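Local coordinates for protein D-alanyl transferase DltD (Enterococcus faecalis, PDB 6O93) that probably transfers D-alanine in the D-alanylation of lipoteichoic acid at the cell membrane of this Gram-positive bacterium, at residues 378-381 with 382-385; 274-277 with 278-282; 128-131 with 132-136. One frame throughout, in Å; residues are numbered along the deposited sequence.

Contact 2 lies in the interior, on helix 272-285, which packs against strand 289-294 of the parallel sheet. Contact 1, a 3-10 turn between helices 352-367 and 385-388, sits against the same helix: Tyr383 OH is 2.6 Å from Glu281 OE1, a probable hydrogen bond. Contact 3 stands apart, its centre about 18 Å from that of contact 2 and 22 Å from that of contact 1, where helix 124-132 ends. Their chemistry follows their place. The buried helix pairs an aromatic face with a leucine, the turn combines a surface salt bridge with two inward rings, and the helix end mixes a buried tryptophan with water bridges.

Contact 1. Residues 378-381 with 382-385; sequences IDDR and FYQT
Phe382 N donates to Asp379 O at 3.1 Å in an almost straight bond (171° at the hydrogen), the first of three i to i+3 backbone links. Tyr383 N to Asp380 O and Gln384 N to Arg381 O follow. Polar side-chain contacts gather on Asp379. Its OD1 takes the backbone N of Arg381 at 3.0 Å, two residues on, from the anti side of the carboxylate, and also receives Arg381 NE on its syn lone pair. Arg381 NH2 completes a side-on salt bridge at 2.7 Å from Asp379 OD2, nearly in the guanidinium plane. The bend in the arginine chain at chi3 (-59°) brings the NE/NH2 edge of the guanidinium against the carboxylate. The bond from Arg381 backbone N to Asp379 OD1 makes an Asx turn at the start of the short 3-10 helix 380-383, and Gln384 then takes the N-cap position of helix 385-388. The two rings make the remaining contacts. Phe382 brings its edge to Asp379 O, which lies near the ring plane 3.3 Å from Phe382 CD2, while the same CD2 packs carbon to carbon on Asp379 CB at 3.8 Å. Beyond the turn Phe382 meets Trp387 edge-to-face and packs on Tyr321 and Gln322 of helix 309-324. Tyr383 passes obliquely by Asp380, with ring and carboxylate planes only 21° apart and Tyr383 CE2 4.1 Å from Asp380 OD1; its hydroxyl has Glu281 as partner and its ring stacks on Tyr143.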
loop_
_atom_site.group_PDB
_atom_site.type_symbol
_atom_site.label_atom_id
_atom_site.label_comp_id
_atom_site.label_asym_id
_atom_site.label_seq_id
_atom_site.Cartn_x
_atom_site.Cartn_y
_atom_site.Cartn_z
ATOM N N ILE A 378 5.549 -19.972 -3.247
ATOM C CA ILE A 378 4.883 -19.188 -4.279
ATOM C C ILE A 378 4.342 -20.118 -5.351
ATOM O O ILE A 378 5.033 -21.033 -5.815
ATOM C CB ILE A 378 5.852 -18.153 -4.869
ATOM C CG1 ILE A 378 6.210 -17.095 -3.822
ATOM C CG2 ILE A 378 5.248 -17.501 -6.104
ATOM C CD1 ILE A 378 5.042 -16.217 -3.390
ATOM N N ASP A 379 3.094 -19.884 -5.749
ATOM C CA ASP A 379 2.424 -20.659 -6.788
ATOM C C ASP A 379 2.045 -19.698 -7.907
ATOM O O ASP A 379 1.150 -18.864 -7.736
ATOM C CB ASP A 379 1.194 -21.373 -6.224
ATOM C CG ASP A 379 0.610 -22.387 -7.188
ATOM O OD1 ASP A 379 0.791 -22.225 -8.413
ATOM O OD2 ASP A 379 -0.036 -23.347 -6.718
ATOM N N ASP A 380 2.733 -19.808 -9.047
ATOM C CA ASP A 380 2.507 -18.882 -10.153
ATOM C C ASP A 380 1.080 -18.934 -10.677
ATOM O O ASP A 380 0.646 -17.994 -11.350
ATOM C CB ASP A 380 3.474 -19.179 -11.302
ATOM C CG ASP A 380 4.916 -18.906 -10.937
ATOM O OD1 ASP A 380 5.163 -18.018 -10.092
ATOM O OD2 ASP A 380 5.804 -19.580 -11.501
ATOM N N ARG A 381 0.342 -20.007 -10.388
ATOM C CA ARG A 381 -1.015 -20.134 -10.904
ATOM C C ARG A 381 -1.950 -19.071 -10.340
ATOM O O ARG A 381 -3.036 -18.866 -10.891
ATOM C CB ARG A 381 -1.540 -21.539 -10.608
ATOM C CG ARG A 381 -0.710 -22.628 -11.283
ATOM C CD ARG A 381 -1.163 -24.029 -10.915
ATOM N NE ARG A 381 -1.089 -24.277 -9.478
ATOM C CZ ARG A 381 -1.240 -25.471 -8.916
ATOM N NH1 ARG A 381 -1.468 -26.540 -9.667
ATOM N NH2 ARG A 381 -1.159 -25.599 -7.598
ATOM N N PHE A 382 -1.553 -18.382 -9.268
ATOM C CA PHE A 382 -2.335 -17.258 -8.770
ATOM C C PHE A 382 -2.279 -16.046 -9.695
ATOM O O PHE A 382 -3.017 -15.081 -9.466
ATOM C CB PHE A 382 -1.860 -16.862 -7.370
ATOM C CG PHE A 382 -2.347 -17.782 -6.277
ATOM C CD1 PHE A 382 -3.658 -17.718 -5.834
ATOM C CD2 PHE A 382 -1.492 -18.703 -5.689
ATOM C CE1 PHE A 382 -4.111 -18.559 -4.830
ATOM C CE2 PHE A 382 -1.940 -19.547 -4.683
ATOM C CZ PHE A 382 -3.249 -19.473 -4.254
ATOM N N TYR A 383 -1.424 -16.067 -10.723
ATOM C CA TYR A 383 -1.436 -15.030 -11.749
ATOM C C TYR A 383 -2.562 -15.214 -12.757
ATOM O O TYR A 383 -2.897 -14.263 -13.473
ATOM C CB TYR A 383 -0.108 -15.022 -12.515
ATOM C CG TYR A 383 1.065 -14.384 -11.801
ATOM C CD1 TYR A 383 0.957 -13.132 -11.211
ATOM C CD2 TYR A 383 2.292 -15.035 -11.736
ATOM C CE1 TYR A 383 2.038 -12.548 -10.571
ATOM C CE2 TYR A 383 3.374 -14.463 -11.099
ATOM C CZ TYR A 383 3.241 -13.220 -10.518
ATOM O OH TYR A 383 4.316 -12.649 -9.882
ATOM N N GLN A 384 -3.146 -16.406 -12.833
ATOM C CA GLN A 384 -4.018 -16.764 -13.939
ATOM C C GLN A 384 -5.398 -16.128 -13.798
ATOM O O GLN A 384 -5.858 -15.791 -12.702
ATOM C CB GLN A 384 -4.156 -18.284 -14.033
ATOM C CG GLN A 384 -2.853 -18.998 -14.347
ATOM C CD GLN A 384 -3.003 -20.505 -14.353
ATOM O OE1 GLN A 384 -4.072 -21.038 -14.045
ATOM N NE2 GLN A 384 -1.931 -21.203 -14.705
ATOM N N THR A 385 -6.063 -15.975 -14.946
ATOM C CA THR A 385 -7.404 -15.402 -14.971
ATOM C C THR A 385 -8.396 -16.238 -14.171
ATOM O O THR A 385 -9.343 -15.687 -13.596
ATOM C CB THR A 385 -7.883 -15.264 -16.417
ATOM O OG1 THR A 385 -7.081 -14.290 -17.096
ATOM C CG2 THR A 385 -9.347 -14.839 -16.465
#

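Contact 2. Residues 274-277 with 278-282; sequences GDFQ and AALEQ
Leu280 CD1 sits over one face of the Phe276 ring, 4.0 Å from its centroid and 25° off the normal, a CH-pi contact displaced toward the rim. The same methyl comes within 3.7 Å of Phe276 CE2, while Leu280 CD2 lies 3.8 Å from Phe276 CZ, so both methyls bear on the outer part of the ring. Phe276 holds its CG anti to the backbone N (chi1 -179°), and this carries the ring along the helix flank toward the leucine one turn on. Gln277 crosses Leu280 at about a right angle; the bend at its chi2 (63°) turns the amide toward Leu280, so that Gln277 OE1 lies 3.5 Å from Leu280 CD1 while NE2 points outward. Water 1 joins it to Glu281 on the adjoining flank, accepting from Gln277 NE2 at 3.0 Å and donating to Glu281 OE1, also a partner of Tyr383. Gln326 OE1 accepts from Gln277 NE2, and Gln322 NE2 gives to OE1. Further out, Phe276 and Leu280 rest together on Phe292 of strand 289-294 and on Leu323 of helix 309-324, and Asp275 is tied to Arg147 and Tyr143. Four i to i+4 backbone bonds, among them Glu281 N to Gln277 O at 2.9 Å, set these spacings. This is the regular pattern of a buried helix packed on the parallel sheet of an alpha/beta fold, consistent with the SGNH hydrolase clan.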
loop_
_atom_site.group_PDB
_atom_site.type_symbol
_atom_site.label_atom_id
_atom_site.label_comp_id
_atom_site.label_asym_id
_atom_site.label_seq_id
_atom_site.Cartn_x
_atom_site.Cartn_y
_atom_site.Cartn_z
ATOM N N GLY A 274 -4.339 -10.819 -9.432
ATOM C CA GLY A 274 -3.092 -11.098 -10.123
ATOM C C GLY A 274 -2.018 -10.068 -9.825
ATOM O O GLY A 274 -0.853 -10.418 -9.610
ATOM N N ASP A 275 -2.388 -8.785 -9.812
ATOM C CA ASP A 275 -1.421 -7.744 -9.483
ATOM C C ASP A 275 -0.927 -7.900 -8.051
ATOM O O ASP A 275 0.249 -7.650 -7.757
ATOM C CB ASP A 275 -2.043 -6.363 -9.686
ATOM C CG ASP A 275 -2.422 -6.100 -11.126
ATOM O OD1 ASP A 275 -2.080 -6.929 -11.996
ATOM O OD2 ASP A 275 -3.067 -5.063 -11.387
ATOM N N PHE A 276 -1.820 -8.310 -7.147
ATOM C CA PHE A 276 -1.418 -8.597 -5.776
ATOM C C PHE A 276 -0.417 -9.741 -5.733
ATOM O O PHE A 276 0.548 -9.706 -4.959
ATOM C CB PHE A 276 -2.656 -8.920 -4.942
ATOM C CG PHE A 276 -2.363 -9.221 -3.504
ATOM C CD1 PHE A 276 -1.604 -8.351 -2.738
ATOM C CD2 PHE A 276 -2.868 -10.362 -2.909
ATOM C CE1 PHE A 276 -1.342 -8.624 -1.412
ATOM C CE2 PHE A 276 -2.612 -10.636 -1.579
ATOM C CZ PHE A 276 -1.848 -9.766 -0.831
ATOM N N GLN A 277 -0.627 -10.766 -6.562
ATOM C CA GLN A 277 0.334 -11.858 -6.651
ATOM C C GLN A 277 1.706 -11.345 -7.067
ATOM O O GLN A 277 2.734 -11.842 -6.592
ATOM C CB GLN A 277 -0.167 -12.913 -7.637
ATOM C CG GLN A 277 0.756 -14.114 -7.797
ATOM C CD GLN A 277 0.911 -14.901 -6.509
ATOM O OE1 GLN A 277 0.258 -14.608 -5.508
ATOM N NE2 GLN A 277 1.775 -15.908 -6.532
ATOM N N ALA A 278 1.744 -10.352 -7.959
ATOM C CA ALA A 278 3.025 -9.795 -8.379
ATOM C C ALA A 278 3.779 -9.208 -7.193
ATOM O O ALA A 278 4.994 -9.396 -7.065
ATOM C CB ALA A 278 2.809 -8.735 -9.459
ATOM N N ALA A 279 3.074 -8.495 -6.311
ATOM C CA ALA A 279 3.719 -7.941 -5.128
ATOM C C ALA A 279 4.174 -9.044 -4.182
ATOM O O ALA A 279 5.239 -8.939 -3.563
ATOM C CB ALA A 279 2.767 -6.980 -4.416
ATOM N N LEU A 280 3.386 -10.114 -4.066
ATOM C CA LEU A 280 3.756 -11.220 -3.188
ATOM C C LEU A 280 5.020 -11.919 -3.675
ATOM O O LEU A 280 5.889 -12.273 -2.868
ATOM C CB LEU A 280 2.600 -12.215 -3.088
ATOM C CG LEU A 280 1.328 -11.707 -2.409
ATOM C CD1 LEU A 280 0.224 -12.751 -2.512
ATOM C CD2 LEU A 280 1.597 -11.347 -0.954
ATOM N N GLU A 281 5.141 -12.132 -4.988
ATOM C CA GLU A 281 6.339 -12.777 -5.515
ATOM C C GLU A 281 7.578 -11.923 -5.268
ATOM O O GLU A 281 8.642 -12.449 -4.926
ATOM C CB GLU A 281 6.173 -13.068 -7.008
ATOM C CG GLU A 281 7.442 -13.613 -7.663
ATOM C CD GLU A 281 7.188 -14.297 -8.997
ATOM O OE1 GLU A 281 6.011 -14.542 -9.338
ATOM O OE2 GLU A 281 8.172 -14.593 -9.706
ATOM N N GLN A 282 7.460 -10.602 -5.428
ATOM C CA GLN A 282 8.599 -9.726 -5.169
ATOM C C GLN A 282 9.014 -9.782 -3.703
ATOM O O GLN A 282 10.210 -9.782 -3.388
ATOM C CB GLN A 282 8.266 -8.288 -5.572
ATOM C CG GLN A 282 8.008 -8.096 -7.057
ATOM C CD GLN A 282 9.220 -8.425 -7.912
ATOM O OE1 GLN A 282 10.356 -8.127 -7.545
ATOM N NE2 GLN A 282 8.981 -9.048 -9.058
HETATM O O HOH W 1 4.044 -15.834 -8.455
#

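Contact 3. Residues 128-131 with 132-136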
loop_
_atom_site.group_PDB
_atom_site.type_symbol
_atom_site.label_atom_id
_atom_site.label_comp_id
_atom_site.label_asym_id
_atom_site.label_seq_id
_atom_site.Cartn_x
_atom_site.Cartn_y
_atom_site.Cartn_z
ATOM N N TYR A 128 12.274 1.091 -16.041
ATOM C CA TYR A 128 13.478 0.956 -16.859
ATOM C C TYR A 128 14.583 0.224 -16.103
ATOM O O TYR A 128 15.296 -0.606 -16.683
ATOM C CB TYR A 128 13.970 2.334 -17.306
ATOM C CG TYR A 128 13.267 2.904 -18.524
ATOM C CD1 TYR A 128 12.037 2.415 -18.948
ATOM C CD2 TYR A 128 13.851 3.927 -19.259
ATOM C CE1 TYR A 128 11.409 2.939 -20.066
ATOM C CE2 TYR A 128 13.233 4.455 -20.373
ATOM C CZ TYR A 128 12.013 3.959 -20.774
ATOM O OH TYR A 128 11.405 4.489 -21.886
ATOM N N GLN A 129 14.753 0.531 -14.815
ATOM C CA GLN A 129 15.746 -0.173 -14.011
ATOM C C GLN A 129 15.468 -1.671 -13.990
ATOM O O GLN A 129 16.390 -2.485 -14.114
ATOM C CB GLN A 129 15.755 0.388 -12.589
ATOM C CG GLN A 129 16.773 -0.262 -11.664
ATOM C CD GLN A 129 16.527 0.074 -10.208
ATOM O OE1 GLN A 129 15.381 0.124 -9.755
ATOM N NE2 GLN A 129 17.603 0.312 -9.467
ATOM N N TRP A 130 14.198 -2.049 -13.833
ATOM C CA TRP A 130 13.831 -3.461 -13.808
ATOM C C TRP A 130 14.250 -4.162 -15.096
ATOM O O TRP A 130 14.831 -5.254 -15.061
ATOM C CB TRP A 130 12.324 -3.583 -13.563
ATOM C CG TRP A 130 11.690 -4.865 -14.020
ATOM C CD1 TRP A 130 12.003 -6.131 -13.612
ATOM C CD2 TRP A 130 10.606 -5.000 -14.950
ATOM N NE1 TRP A 130 11.187 -7.045 -14.241
ATOM C CE2 TRP A 130 10.323 -6.376 -15.067
ATOM C CE3 TRP A 130 9.853 -4.091 -15.700
ATOM C CZ2 TRP A 130 9.319 -6.864 -15.905
ATOM C CZ3 TRP A 130 8.857 -4.578 -16.532
ATOM C CH2 TRP A 130 8.598 -5.952 -16.626
ATOM N N LEU A 131 13.981 -3.541 -16.247
ATOM C CA LEU A 131 14.313 -4.177 -17.518
ATOM C C LEU A 131 15.811 -4.151 -17.794
ATOM O O LEU A 131 16.342 -5.091 -18.396
ATOM C CB LEU A 131 13.555 -3.499 -18.658
ATOM C CG LEU A 131 12.032 -3.641 -18.593
ATOM C CD1 LEU A 131 11.366 -2.740 -19.613
ATOM C CD2 LEU A 131 11.623 -5.091 -18.811
ATOM N N ALA A 132 16.508 -3.100 -17.357
ATOM C CA ALA A 132 17.939 -3.001 -17.623
ATOM C C ALA A 132 18.720 -4.088 -16.894
ATOM O O ALA A 132 19.710 -4.607 -17.422
ATOM C CB ALA A 132 18.452 -1.616 -17.223
ATOM N N ASN A 133 18.288 -4.450 -15.686
ATOM C CA ASN A 133 19.003 -5.407 -14.854
ATOM C C ASN A 133 18.471 -6.827 -14.989
ATOM O O ASN A 133 18.913 -7.715 -14.255
ATOM C CB ASN A 133 18.941 -4.976 -13.387
ATOM C CG ASN A 133 19.572 -3.621 -13.154
ATOM O OD1 ASN A 133 20.545 -3.256 -13.812
ATOM N ND2 ASN A 133 19.022 -2.867 -12.214
ATOM N N LEU A 134 17.539 -7.064 -15.905
ATOM C CA LEU A 134 16.943 -8.386 -16.048
ATOM C C LEU A 134 17.928 -9.333 -16.723
ATOM O O LEU A 134 18.309 -9.124 -17.880
ATOM C CB LEU A 134 15.650 -8.280 -16.851
ATOM C CG LEU A 134 14.593 -9.362 -16.639
ATOM C CD1 LEU A 134 14.193 -9.453 -15.174
ATOM C CD2 LEU A 134 13.381 -9.067 -17.505
ATOM N N THR A 135 18.345 -10.376 -15.997
ATOM C CA THR A 135 19.254 -11.384 -16.527
ATOM C C THR A 135 18.644 -12.773 -16.617
ATOM O O THR A 135 19.125 -13.583 -17.418
ATOM C CB THR A 135 20.530 -11.474 -15.671
ATOM O OG1 THR A 135 20.185 -11.773 -14.311
ATOM C CG2 THR A 135 21.306 -10.168 -15.724
ATOM N N GLU A 136 17.620 -13.076 -15.825
ATOM C CA GLU A 136 16.917 -14.348 -15.910
ATOM C C GLU A 136 15.424 -14.075 -15.841
ATOM O O GLU A 136 14.970 -13.300 -14.993
ATOM C CB GLU A 136 17.339 -15.306 -14.791
ATOM C CG GLU A 136 16.665 -16.668 -14.868
ATOM C CD GLU A 136 17.314 -17.698 -13.962
ATOM O OE1 GLU A 136 18.205 -17.322 -13.170
ATOM O OE2 GLU A 136 16.936 -18.886 -14.048
HETATM O O HOH W 2 20.124 -0.833 -10.434
HETATM O O HOH W 3 18.279 -7.135 -19.430
#
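Ala132 N and Asn133 N close the last i to i+4 bonds of the helix, to Tyr128 O at 2.9 Å and to Gln129 O at 3.2 Å, before Leu134 N turns to Leu131 O in a weak bond. Asn133 is the first residue to leave helical angles. Its side chain crosses that of Gln129 obliquely, Asn133 ND2 lying 3.5 Å from Gln129 CG with the two amide planes 54° apart. Water 2 accepts from both, at 2.9 Å from Asn133 ND2 and equally far from Gln129 NE2, while Gln129 OE1 is bonded to Asn28. Here helix 124-132 ends and the chain enters the loop to helix 139-148. Water 3 spans this exit by donating to the backbone oxygens of Leu131 and Leu134. On the inner side, Leu134 runs beside Trp130, both pointing the same way, and Leu134 CD1 comes to 4.0 Å from Trp130 NE1, oblique to the indole. CG of Leu134 lies roughly anti to the backbone N (chi1 -155°), which brings the branch alongside the indole. Leu131 CD2 lies 3.6 Å above one face of the Trp130 indole, toward its rim. Trp130 NE1 is bonded to Asp141 of helix 139-148, and Leu167 of helix 158-168 touches Trp130, Leu131 and Leu134.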